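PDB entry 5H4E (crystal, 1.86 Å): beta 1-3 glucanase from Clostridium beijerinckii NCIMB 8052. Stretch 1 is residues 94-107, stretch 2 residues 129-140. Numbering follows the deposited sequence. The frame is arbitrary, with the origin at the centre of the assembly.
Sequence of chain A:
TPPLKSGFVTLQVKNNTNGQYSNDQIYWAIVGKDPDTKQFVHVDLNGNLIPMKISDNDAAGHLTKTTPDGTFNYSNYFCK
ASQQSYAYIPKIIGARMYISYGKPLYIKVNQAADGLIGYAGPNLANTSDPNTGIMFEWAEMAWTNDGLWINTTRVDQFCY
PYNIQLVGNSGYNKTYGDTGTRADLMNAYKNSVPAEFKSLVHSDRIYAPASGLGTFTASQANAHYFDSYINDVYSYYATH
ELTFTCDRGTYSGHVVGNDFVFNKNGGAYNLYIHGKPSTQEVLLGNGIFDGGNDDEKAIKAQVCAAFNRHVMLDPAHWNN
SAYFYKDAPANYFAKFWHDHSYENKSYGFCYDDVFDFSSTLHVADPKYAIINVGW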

ATOM      1  N   GLY A  94      -5.612   1.474  11.154  1.00 18.58           N
ATOM      2  CA  GLY A  94      -5.407   0.384  10.213  1.00 24.22           C
ATOM      3  C   GLY A  94      -6.579   0.174   9.272  1.00 21.74           C
ATOM      4  O   GLY A  94      -6.978  -0.957   9.004  1.00 22.63           O
ATOM      5  N   ALA A  95      -7.146   1.268   8.773  1.00 20.87           N
ATOM      6  CA  ALA A  95      -8.388   1.179   8.002  1.00 16.92           C
ATOM      7  C   ALA A  95      -8.136   1.098   6.503  1.00 17.85           C
ATOM      8  O   ALA A  95      -7.138   1.639   5.999  1.00 19.79           O
ATOM      9  CB  ALA A  95      -9.296   2.378   8.323  1.00 19.05           C
ATOM     10  N   ARG A  96      -9.025   0.394   5.805  1.00 19.55           N
ATOM     11  CA  ARG A  96      -9.033   0.357   4.348  1.00 17.45           C
ATOM     12  C   ARG A  96     -10.433   0.661   3.822  1.00 18.62           C
ATOM     13  O   ARG A  96     -11.417   0.071   4.277  1.00 19.25           O
ATOM     14  CB  ARG A  96      -8.589  -1.005   3.832  1.00 16.64           C
ATOM     15  CG  ARG A  96      -7.166  -1.361   4.170  1.00 20.98           C
ATOM     16  CD  ARG A  96      -6.865  -2.736   3.640  1.00 24.32           C
ATOM     17  NE  ARG A  96      -5.453  -3.035   3.725  1.00 24.82           N
ATOM     18  CZ  ARG A  96      -4.876  -4.075   3.136  1.00 32.31           C
ATOM     19  NH1 ARG A  96      -5.597  -4.914   2.405  1.00 27.66           N
ATOM     20  NH2 ARG A  96      -3.570  -4.264   3.269  1.00 35.84           N
ATOM     21  N   MET A  97     -10.521   1.579   2.864  1.00 16.28           N
ATOM     22  CA  MET A  97     -11.772   1.793   2.152  1.00 16.32           C
ATOM     23  C   MET A  97     -11.691   1.098   0.806  1.00 15.77           C
ATOM     24  O   MET A  97     -11.067   1.616  -0.112  1.00 16.33           O
ATOM     25  CB  MET A  97     -12.062   3.286   1.953  1.00 17.16           C
ATOM     26  CG  MET A  97     -13.388   3.559   1.244  1.00 15.90           C
ATOM     27  SD  MET A  97     -13.757   5.331   1.313  1.00 19.44           S
ATOM     28  CE  MET A  97     -15.452   5.386   0.745  1.00 17.11           C
ATOM     29  N   TYR A  98     -12.304  -0.078   0.694  1.00 17.50           N
ATOM     30  CA  TYR A  98     -12.333  -0.800  -0.577  1.00 14.66           C
ATOM     31  C   TYR A  98     -13.402  -0.197  -1.473  1.00 16.00           C
ATOM     32  O   TYR A  98     -14.525   0.014  -1.035  1.00 15.03           O
ATOM     33  CB  TYR A  98     -12.645  -2.298  -0.374  1.00 17.51           C
ATOM     34  CG  TYR A  98     -11.561  -3.101   0.305  1.00 18.67           C
ATOM     35  CD1 TYR A  98     -10.533  -3.675  -0.432  1.00 23.68           C
ATOM     36  CD2 TYR A  98     -11.591  -3.321   1.677  1.00 20.57           C
ATOM     37  CE1 TYR A  98      -9.551  -4.423   0.178  1.00 20.38           C
ATOM     38  CE2 TYR A  98     -10.608  -4.065   2.300  1.00 24.70           C
ATOM     39  CZ  TYR A  98      -9.592  -4.620   1.539  1.00 23.46           C
ATOM     40  OH  TYR A  98      -8.607  -5.367   2.143  1.00 28.55           O
ATOM     41  N   ILE A  99     -13.052   0.070  -2.726  1.00 16.55           N
ATOM     42  CA  ILE A  99     -13.997   0.600  -3.689  1.00 15.72           C
ATOM     43  C   ILE A  99     -13.933  -0.279  -4.931  1.00 19.24           C
ATOM     44  O   ILE A  99     -12.895  -0.340  -5.589  1.00 18.95           O
ATOM     45  CB  ILE A  99     -13.697   2.071  -4.039  1.00 16.29           C
ATOM     46  CG1 ILE A  99     -13.767   2.928  -2.767  1.00 18.76           C
ATOM     47  CG2 ILE A  99     -14.706   2.597  -5.093  1.00 16.01           C
ATOM     48  CD1 ILE A  99     -13.271   4.341  -2.948  1.00 15.90           C
ATOM     49  N   SER A 100     -15.029  -0.976  -5.232  1.00 15.42           N
ATOM     50  CA  SER A 100     -15.038  -1.905  -6.363  1.00 16.09           C
ATOM     51  C   SER A 100     -16.058  -1.485  -7.410  1.00 19.15           C
ATOM     52  O   SER A 100     -17.000  -0.749  -7.119  1.00 20.94           O
ATOM     53  CB  SER A 100     -15.314  -3.339  -5.902  1.00 17.34           C
ATOM     54  OG  SER A 100     -16.566  -3.437  -5.243  1.00 19.93           O
ATOM     55  N   TYR A 101     -15.834  -1.940  -8.637  1.00 19.05           N
ATOM     56  CA  TYR A 101     -16.696  -1.622  -9.762  1.00 18.12           C
ATOM     57  C   TYR A 101     -17.502  -2.866 -10.153  1.00 21.89           C
ATOM     58  O   TYR A 101     -16.970  -3.983 -10.124  1.00 21.58           O
ATOM     59  CB  TYR A 101     -15.854  -1.155 -10.954  1.00 19.79           C
ATOM     60  CG  TYR A 101     -15.150   0.185 -10.829  1.00 19.07           C
ATOM     61  CD1 TYR A 101     -15.532   1.136  -9.881  1.00 21.43           C
ATOM     62  CD2 TYR A 101     -14.124   0.516 -11.713  1.00 19.04           C
ATOM     63  CE1 TYR A 101     -14.886   2.370  -9.811  1.00 19.52           C
ATOM     64  CE2 TYR A 101     -13.480   1.727 -11.652  1.00 19.36           C
ATOM     65  CZ  TYR A 101     -13.861   2.653 -10.711  1.00 17.99           C
ATOM     66  OH  TYR A 101     -13.190   3.859 -10.685  1.00 20.44           O
ATOM     67  N   GLY A 102     -18.770  -2.686 -10.521  1.00 22.83           N
ATOM     68  CA  GLY A 102     -19.561  -3.780 -11.069  1.00 25.01           C
ATOM     69  C   GLY A 102     -20.217  -4.678 -10.036  1.00 23.89           C
ATOM     70  O   GLY A 102     -21.391  -5.029 -10.156  1.00 24.44           O
ATOM     71  N   LYS A 103     -19.452  -5.069  -9.024  1.00 24.54           N
ATOM     72  CA  LYS A 103     -19.979  -5.877  -7.934  1.00 23.10           C
ATOM     73  C   LYS A 103     -19.141  -5.629  -6.694  1.00 22.57           C
ATOM     74  O   LYS A 103     -18.006  -5.154  -6.795  1.00 21.82           O
ATOM     75  CB  LYS A 103     -19.984  -7.370  -8.296  1.00 24.90           C
ATOM     76  CG  LYS A 103     -18.650  -7.880  -8.789  1.00 25.22           C
ATOM     77  CD  LYS A 103     -18.457  -9.361  -8.465  1.00 30.49           C
ATOM     78  CE  LYS A 103     -19.325 -10.268  -9.302  1.00 30.05           C
ATOM     79  NZ  LYS A 103     -19.157 -11.712  -8.918  1.00 33.16           N
ATOM     80  N   PRO A 104     -19.698  -5.916  -5.511  1.00 22.38           N
ATOM     81  CA  PRO A 104     -18.899  -5.745  -4.301  1.00 21.40           C
ATOM     82  C   PRO A 104     -17.859  -6.847  -4.173  1.00 21.17           C
ATOM     83  O   PRO A 104     -17.959  -7.885  -4.827  1.00 20.01           O
ATOM     84  CB  PRO A 104     -19.941  -5.839  -3.181  1.00 23.29           C
ATOM     85  CG  PRO A 104     -20.993  -6.718  -3.758  1.00 22.76           C
ATOM     86  CD  PRO A 104     -21.082  -6.322  -5.199  1.00 23.60           C
ATOM     87  N   LEU A 105     -16.875  -6.623  -3.318  1.00 19.29           N
ATOM     88  CA  LEU A 105     -15.869  -7.637  -3.040  1.00 18.52           C
ATOM     89  C   LEU A 105     -16.452  -8.695  -2.119  1.00 24.80           C
ATOM     90  O   LEU A 105     -17.437  -8.444  -1.411  1.00 22.11           O
ATOM     91  CB  LEU A 105     -14.626  -6.999  -2.416  1.00 22.79           C
ATOM     92  CG  LEU A 105     -13.921  -5.991  -3.328  1.00 17.80           C
ATOM     93  CD1 LEU A 105     -12.703  -5.410  -2.650  1.00 17.10           C
ATOM     94  CD2 LEU A 105     -13.524  -6.717  -4.600  1.00 19.34           C
ATOM     95  N   TYR A 106     -15.865  -9.886  -2.155  1.00 19.91           N
ATOM     96  CA  TYR A 106     -16.239 -10.956  -1.234  1.00 23.99           C
ATOM     97  C   TYR A 106     -15.257 -11.024  -0.067  1.00 26.20           C
ATOM     98  O   TYR A 106     -14.148 -11.553  -0.211  1.00 22.50           O
ATOM     99  CB  TYR A 106     -16.268 -12.304  -1.944  1.00 22.49           C
ATOM    100  CG  TYR A 106     -17.209 -12.400  -3.113  1.00 25.63           C
ATOM    101  CD1 TYR A 106     -18.551 -12.733  -2.935  1.00 24.27           C
ATOM    102  CD2 TYR A 106     -16.754 -12.192  -4.405  1.00 24.79           C
ATOM    103  CE1 TYR A 106     -19.412 -12.833  -4.009  1.00 26.30           C
ATOM    104  CE2 TYR A 106     -17.606 -12.291  -5.490  1.00 24.08           C
ATOM    105  CZ  TYR A 106     -18.935 -12.619  -5.287  1.00 31.04           C
ATOM    106  OH  TYR A 106     -19.773 -12.717  -6.371  1.00 30.49           O
ATOM    107  N   ILE A 107     -15.661 -10.483   1.080  1.00 22.42           N
ATOM    108  CA  ILE A 107     -14.805 -10.458   2.257  1.00 24.76           C
ATOM    109  C   ILE A 107     -15.252 -11.496   3.292  1.00 22.59           C
ATOM    110  O   ILE A 107     -16.363 -11.414   3.819  1.00 24.34           O
ATOM    111  CB  ILE A 107     -14.798  -9.050   2.898  1.00 23.33           C
ATOM    112  CG1 ILE A 107     -14.154  -8.037   1.933  1.00 23.57           C
ATOM    113  CG2 ILE A 107     -14.103  -9.082   4.240  1.00 25.49           C
ATOM    114  CD1 ILE A 107     -14.182  -6.601   2.430  1.00 24.80           C
ATOM    115  N   ASP A 129      -9.368 -17.515  -5.428  1.00 22.92           N
ATOM    116  CA  ASP A 129      -9.950 -16.446  -4.615  1.00 22.95           C
ATOM    117  C   ASP A 129     -11.255 -15.954  -5.255  1.00 22.19           C
ATOM    118  O   ASP A 129     -11.338 -15.820  -6.471  1.00 20.87           O
ATOM    119  CB  ASP A 129      -8.963 -15.288  -4.463  1.00 20.80           C
ATOM    120  CG  ASP A 129      -9.385 -14.290  -3.385  1.00 22.10           C
ATOM    121  OD1 ASP A 129     -10.196 -13.395  -3.689  1.00 20.96           O
ATOM    122  OD2 ASP A 129      -8.909 -14.398  -2.234  1.00 23.36           O
ATOM    123  N   PRO A 130     -12.281 -15.685  -4.436  1.00 21.58           N
ATOM    124  CA  PRO A 130     -13.591 -15.242  -4.941  1.00 23.87           C
ATOM    125  C   PRO A 130     -13.554 -13.886  -5.642  1.00 20.97           C
ATOM    126  O   PRO A 130     -14.482 -13.545  -6.379  1.00 24.86           O
ATOM    127  CB  PRO A 130     -14.443 -15.151  -3.668  1.00 20.60           C
ATOM    128  CG  PRO A 130     -13.463 -14.959  -2.572  1.00 23.25           C
ATOM    129  CD  PRO A 130     -12.271 -15.779  -2.966  1.00 25.05           C
ATOM    130  N   ASN A 131     -12.484 -13.130  -5.419  1.00 21.84           N
ATOM    131  CA  ASN A 131     -12.376 -11.779  -5.952  1.00 21.80           C
ATOM    132  C   ASN A 131     -11.551 -11.680  -7.234  1.00 20.55           C
ATOM    133  O   ASN A 131     -11.320 -10.583  -7.739  1.00 19.91           O
ATOM    134  CB  ASN A 131     -11.773 -10.857  -4.893  1.00 19.57           C
ATOM    135  CG  ASN A 131     -12.623 -10.784  -3.643  1.00 21.55           C
ATOM    136  OD1 ASN A 131     -13.647 -10.107  -3.621  1.00 23.74           O
ATOM    137  ND2 ASN A 131     -12.204 -11.483  -2.599  1.00 18.84           N
ATOM    138  N   THR A 132     -11.111 -12.819  -7.759  1.00 22.37           N
ATOM    139  CA  THR A 132     -10.338 -12.825  -8.998  1.00 24.18           C
ATOM    140  C   THR A 132     -11.075 -12.100 -10.120  1.00 22.33           C
ATOM    141  O   THR A 132     -12.258 -12.335 -10.361  1.00 21.77           O
ATOM    142  CB  THR A 132      -9.996 -14.269  -9.456  1.00 25.05           C
ATOM    143  OG1 THR A 132     -11.186 -15.060  -9.490  1.00 31.43           O
ATOM    144  CG2 THR A 132      -9.013 -14.899  -8.494  1.00 29.58           C
ATOM    145  N   GLY A 133     -10.384 -11.189 -10.792  1.00 21.90           N
ATOM    146  CA  GLY A 133     -10.984 -10.485 -11.906  1.00 21.98           C
ATOM    147  C   GLY A 133     -11.807  -9.243 -11.585  1.00 20.70           C
ATOM    148  O   GLY A 133     -12.179  -8.503 -12.504  1.00 20.03           O
ATOM    149  N   ILE A 134     -12.119  -9.000 -10.313  1.00 18.54           N
ATOM    150  CA  ILE A 134     -12.963  -7.848  -9.977  1.00 18.22           C
ATOM    151  C   ILE A 134     -12.158  -6.542  -9.981  1.00 18.62           C
ATOM    152  O   ILE A 134     -11.021  -6.499  -9.491  1.00 20.95           O
ATOM    153  CB  ILE A 134     -13.648  -8.024  -8.615  1.00 18.75           C
ATOM    154  CG1 ILE A 134     -14.492  -9.308  -8.596  1.00 20.74           C
ATOM    155  CG2 ILE A 134     -14.524  -6.825  -8.296  1.00 17.59           C
ATOM    156  CD1 ILE A 134     -15.115  -9.604  -7.240  1.00 21.94           C
ATOM    157  N   MET A 135     -12.728  -5.500 -10.575  1.00 19.02           N
ATOM    158  CA  MET A 135     -12.101  -4.177 -10.575  1.00 16.56           C
ATOM    159  C   MET A 135     -12.235  -3.579  -9.196  1.00 15.44           C
ATOM    160  O   MET A 135     -13.349  -3.310  -8.742  1.00 18.13           O
ATOM    161  CB  MET A 135     -12.743  -3.256 -11.609  1.00 19.45           C
ATOM    162  CG  MET A 135     -12.744  -3.804 -13.049  1.00 21.49           C
ATOM    163  SD  MET A 135     -11.108  -3.964 -13.796  1.00 22.34           S
ATOM    164  CE  MET A 135     -10.769  -5.681 -13.463  1.00 22.28           C
ATOM    165  N   PHE A 136     -11.114  -3.402  -8.506  1.00 15.97           N
ATOM    166  CA  PHE A 136     -11.157  -2.760  -7.189  1.00 16.68           C
ATOM    167  C   PHE A 136      -9.827  -2.102  -6.856  1.00 18.83           C
ATOM    168  O   PHE A 136      -8.779  -2.488  -7.385  1.00 15.95           O
ATOM    169  CB  PHE A 136     -11.518  -3.778  -6.093  1.00 17.61           C
ATOM    170  CG  PHE A 136     -10.412  -4.756  -5.772  1.00 17.09           C
ATOM    171  CD1 PHE A 136      -9.461  -4.463  -4.809  1.00 17.74           C
ATOM    172  CD2 PHE A 136     -10.335  -5.980  -6.430  1.00 19.04           C
ATOM    173  CE1 PHE A 136      -8.441  -5.351  -4.517  1.00 20.15           C
ATOM    174  CE2 PHE A 136      -9.321  -6.878  -6.138  1.00 19.57           C
ATOM    175  CZ  PHE A 136      -8.370  -6.564  -5.182  1.00 19.47           C
ATOM    176  N   GLU A 137      -9.897  -1.099  -5.984  1.00 16.59           N
ATOM    177  CA  GLU A 137      -8.737  -0.517  -5.318  1.00 16.97           C
ATOM    178  C   GLU A 137      -9.123  -0.318  -3.855  1.00 17.86           C
ATOM    179  O   GLU A 137     -10.296  -0.508  -3.496  1.00 17.00           O
ATOM    180  CB  GLU A 137      -8.328   0.821  -5.955  1.00 19.61           C
ATOM    181  CG  GLU A 137      -8.018   0.734  -7.435  1.00 17.76           C
ATOM    182  CD  GLU A 137      -6.625   0.170  -7.731  1.00 17.75           C
ATOM    183  OE1 GLU A 137      -5.959  -0.370  -6.814  1.00 18.16           O
ATOM    184  OE2 GLU A 137      -6.197   0.271  -8.897  1.00 17.15           O
ATOM    185  N   TRP A 138      -8.161   0.035  -3.005  1.00 20.59           N
ATOM    186  CA  TRP A 138      -8.513   0.544  -1.677  1.00 17.42           C
ATOM    187  C   TRP A 138      -7.663   1.761  -1.297  1.00 16.49           C
ATOM    188  O   TRP A 138      -6.520   1.906  -1.731  1.00 15.77           O
ATOM    189  CB  TRP A 138      -8.402  -0.564  -0.595  1.00 17.51           C
ATOM    190  CG  TRP A 138      -7.000  -1.025  -0.236  1.00 21.31           C
ATOM    191  CD1 TRP A 138      -6.134  -0.416   0.626  1.00 20.13           C
ATOM    192  CD2 TRP A 138      -6.339  -2.214  -0.688  1.00 21.44           C
ATOM    193  NE1 TRP A 138      -4.971  -1.136   0.722  1.00 18.03           N
ATOM    194  CE2 TRP A 138      -5.066  -2.241  -0.079  1.00 21.85           C
ATOM    195  CE3 TRP A 138      -6.695  -3.250  -1.552  1.00 25.30           C
ATOM    196  CZ2 TRP A 138      -4.143  -3.266  -0.308  1.00 25.87           C
ATOM    197  CZ3 TRP A 138      -5.772  -4.270  -1.783  1.00 31.82           C
ATOM    198  CH2 TRP A 138      -4.510  -4.265  -1.165  1.00 27.24           C
ATOM    199  N   ALA A 139      -8.270   2.663  -0.530  1.00 15.06           N
ATOM    200  CA  ALA A 139      -7.540   3.742   0.135  1.00 15.14           C
ATOM    201  C   ALA A 139      -7.151   3.262   1.524  1.00 14.72           C
ATOM    202  O   ALA A 139      -7.926   2.549   2.182  1.00 17.20           O
ATOM    203  CB  ALA A 139      -8.397   5.000   0.216  1.00 15.52           C
ATOM    204  N   GLU A 140      -5.948   3.611   1.976  1.00 16.48           N
ATOM    205  CA  GLU A 140      -5.528   3.273   3.341  1.00 18.40           C
ATOM    206  C   GLU A 140      -5.600   4.527   4.205  1.00 17.81           C
ATOM    207  O   GLU A 140      -5.276   5.610   3.736  1.00 15.92           O
ATOM    208  CB  GLU A 140      -4.111   2.689   3.341  1.00 17.83           C
ATOM    209  CG  GLU A 140      -4.035   1.385   2.544  1.00 18.07           C
ATOM    210  CD  GLU A 140      -2.636   0.825   2.415  1.00 20.34           C
ATOM    211  OE1 GLU A 140      -1.667   1.608   2.415  1.00 21.65           O
ATOM    212  OE2 GLU A 140      -2.516  -0.409   2.279  1.00 23.47           O
TER
HETATM  213  O   HOH W   1     -15.444  -5.663 -11.623  1.00 19.75           O

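Two neighbouring strands of the beta 1-3 glucanase, one ending at Tyr-101 and the other running to Glu-140, pair antiparallel, and the loops beyond them stay in contact. Stretch 2 opens with a type I turn from Asp-129 to Thr-132. Pro-130 lays its ring beside Tyr-106 (CB of Pro-130 to CB of Tyr-106, 3.8 Å). Asn-131 then uses its amide as a substitute for a strand backbone: Tyr-106 N donates to Asn-131 OD1 at 2.7 Å, and Asn-131 ND2 donates to Tyr-106 O at 3.1 Å, so both polar backbone atoms of Tyr-106 are satisfied by one side chain. Asp-129 OD1 steadies that amide, accepting from Asn-131 ND2 at 3.0 Å and from Asn-131 N at 2.9 Å.

A type II turn from Asn-131 to Ile-134 follows, with Gly-133 at a positive phi that suits glycine. Ile-134 points toward stretch 1 and fills an apolar pocket: its CG2 lies 3.8 Å from Leu-105 CD2, its CD1 3.6 Å from Lys-103 CD and 4.1 Å from Tyr-106 CE2. The lysine lends its aliphatic part here, while its charged end is held within stretch 1, Lys-103 NZ donating to Tyr-106 OH at 2.8 Å.

At Met-135 the backbone pairing begins. Tyr-101 N donates to Met-135 O at 2.8 Å, but the return bond is replaced by a water, which accepts from Met-135 N at 2.9 Å and donates to Tyr-101 O at 2.7 Å. Phe-136 faces Ser-100 in a non-hydrogen-bonded pair, their CA atoms 4.1 Å apart, and its CD2 meets Leu-105 CD2 at 3.7 Å. Ser-100 OG turns to its own stretch, donating to Lys-103 O at 2.7 Å.

Glu-137 and Ile-99 form a full hydrogen-bonded pair, Ile-99 N to Glu-137 O at 2.9 Å and Glu-137 N to Ile-99 O at 3.1 Å; the carboxylate leads away to partners elsewhere in the structure. Trp-138 shares its sheet face with Arg-96 and Tyr-98. The Arg-96 guanidinium stacks flat on the indole, its planar cation over the pi cloud, with NH1 of Arg-96 3.5 Å from CZ2 of Trp-138. Arg-96 NH1 also donates to Tyr-98 OH at 3.1 Å, while Tyr-98 CE1 packs obliquely against Trp-138 CE3 at 3.5 Å. Ala-139 repeats the backbone pairing, Met-97 N to Ala-139 O at 2.9 Å and Ala-139 N to Met-97 O at 3.0 Å. Finally, Glu-140 OE2 accepts from Trp-138 NE1 at 3.0 Å, anchoring the indole beneath the arginine.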